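Local structure of putative glutathione S-transferase (Sinorhizobium meliloti, 4MDC) at residues V241-V244 with S245-D249. The protein probably transfers glutathione to electrophilic substrates, as glutathione S-transferases do, and works as a homodimer. Residues are numbered along the deposited sequence; the frame is centred on the assembly and turned at random.
Sequences VTPV and SHYAD
V244 and H246 meet side chain to side chain inside a type I beta turn that runs from V244 to Y247, in the C-terminal tail that follows helix 231-235 of this glutathione S-transferase. S245 takes the first corner of the turn, and its CB points away from the residues before it. H246 takes the second. Its chi1 of 69° tucks the imidazole back against V244. There CG1 of V244 sits over one face of the ring in a CH-pi contact, 3.6 Å from the centroid and displaced toward the rim, where H246 CE1 is its nearest atom at 3.4 Å. CG2 of the same valine reaches CE1 as well, at 3.9 Å. The ring's NE2 is hydrogen-bonded to OD1 of D204, in helix 191-205, so one imidazole packs on the valine and ties the turn to that helix. Replacing H246 by an alanine is likely to leave CG1 of V244 without its aromatic cover and D204 without this tail partner. Y247 closes the turn: its N donates to V244 O over 3.0 Å, approaching from above the carbonyl plane, 50° out of it. At the root of its side chain, P243 CB lies 3.8 Å from Y247 CB and 4.0 Å from Y247 CG, approaching the ring obliquely. The phenol itself is carried off beyond the turn by a chi1 of 175°, with CG opposite the backbone N; its OH bonds to L233 O and R36 NH1, and the ring meets Y205 edge-to-face. A second type I turn, H246 to D249, overlaps the first by two residues and is closed by D249 N on H246 O at 3.0 Å.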
loop_
_atom_site.group_PDB
_atom_site.type_symbol
_atom_site.label_atom_id
_atom_site.label_comp_id
_atom_site.label_asym_id
_atom_site.label_seq_id
_atom_site.Cartn_x
_atom_site.Cartn_y
_atom_site.Cartn_z
ATOM N N VAL B 241 2.316 24.881 -14.287
ATOM C CA VAL B 241 2.422 25.244 -12.867
ATOM C C VAL B 241 3.831 25.638 -12.542
ATOM O O VAL B 241 4.745 24.806 -12.589
ATOM C CB VAL B 241 2.004 24.069 -11.927
ATOM C CG1 VAL B 241 1.917 24.519 -10.467
ATOM C CG2 VAL B 241 0.673 23.509 -12.400
ATOM N N THR B 242 3.973 26.848 -12.058
ATOM C CA THR B 242 5.238 27.384 -11.630
ATOM C C THR B 242 5.529 26.999 -10.197
ATOM O O THR B 242 4.682 27.202 -9.341
ATOM C CB THR B 242 5.161 28.915 -11.755
ATOM O OG1 THR B 242 4.737 29.147 -13.081
ATOM C CG2 THR B 242 6.490 29.604 -11.485
ATOM N N PRO B 243 6.735 26.518 -9.935
ATOM C CA PRO B 243 7.022 26.173 -8.547
ATOM C C PRO B 243 7.178 27.417 -7.679
ATOM O O PRO B 243 7.488 28.490 -8.174
ATOM C CB PRO B 243 8.364 25.455 -8.653
ATOM C CG PRO B 243 9.007 26.036 -9.874
ATOM C CD PRO B 243 7.881 26.296 -10.822
ATOM N N VAL B 244 7.089 27.210 -6.367
ATOM C CA VAL B 244 7.441 28.263 -5.395
ATOM C C VAL B 244 8.927 28.668 -5.593
ATOM O O VAL B 244 9.745 27.862 -6.021
ATOM C CB VAL B 244 7.152 27.769 -3.955
ATOM C CG1 VAL B 244 8.199 26.798 -3.435
ATOM C CG2 VAL B 244 6.946 28.913 -3.009
ATOM N N SER B 245 9.243 29.937 -5.336
ATOM C CA SER B 245 10.542 30.507 -5.709
ATOM C C SER B 245 11.731 29.795 -5.060
ATOM O O SER B 245 12.758 29.653 -5.689
ATOM C CB SER B 245 10.601 32.039 -5.446
ATOM O OG SER B 245 10.483 32.273 -4.054
ATOM N N HIS B 246 11.576 29.292 -3.819
ATOM C CA HIS B 246 12.672 28.591 -3.136
ATOM C C HIS B 246 12.824 27.106 -3.526
ATOM O O HIS B 246 13.712 26.403 -3.005
ATOM C CB HIS B 246 12.506 28.655 -1.614
ATOM C CG HIS B 246 11.349 27.852 -1.096
ATOM N ND1 HIS B 246 10.152 28.431 -0.734
ATOM C CD2 HIS B 246 11.211 26.521 -0.835
ATOM C CE1 HIS B 246 9.319 27.499 -0.294
ATOM N NE2 HIS B 246 9.934 26.332 -0.356
ATOM N N TYR B 247 11.970 26.634 -4.432
ATOM C CA TYR B 247 11.904 25.186 -4.712
ATOM C C TYR B 247 13.246 24.534 -5.023
ATOM O O TYR B 247 13.590 23.469 -4.485
ATOM C CB TYR B 247 10.918 24.908 -5.858
ATOM C CG TYR B 247 10.892 23.451 -6.281
ATOM C CD1 TYR B 247 10.421 22.451 -5.423
ATOM C CD2 TYR B 247 11.400 23.078 -7.506
ATOM C CE1 TYR B 247 10.461 21.120 -5.812
ATOM C CE2 TYR B 247 11.382 21.766 -7.941
ATOM C CZ TYR B 247 10.939 20.773 -7.055
ATOM O OH TYR B 247 10.978 19.518 -7.534
ATOM N N ALA B 248 14.001 25.149 -5.947
ATOM C CA ALA B 248 15.260 24.595 -6.374
ATOM C C ALA B 248 16.455 25.071 -5.542
ATOM O O ALA B 248 17.578 24.668 -5.817
ATOM C CB ALA B 248 15.499 24.889 -7.854
ATOM N N ASP B 249 16.235 25.939 -4.565
ATOM C CA ASP B 249 17.318 26.608 -3.801
ATOM C C ASP B 249 17.871 25.665 -2.730
ATOM O O ASP B 249 17.092 25.144 -1.913
ATOM C CB ASP B 249 16.718 27.861 -3.174
ATOM C CG ASP B 249 17.748 28.837 -2.603
ATOM O OD1 ASP B 249 18.939 28.480 -2.491
ATOM O OD2 ASP B 249 17.326 29.980 -2.256
#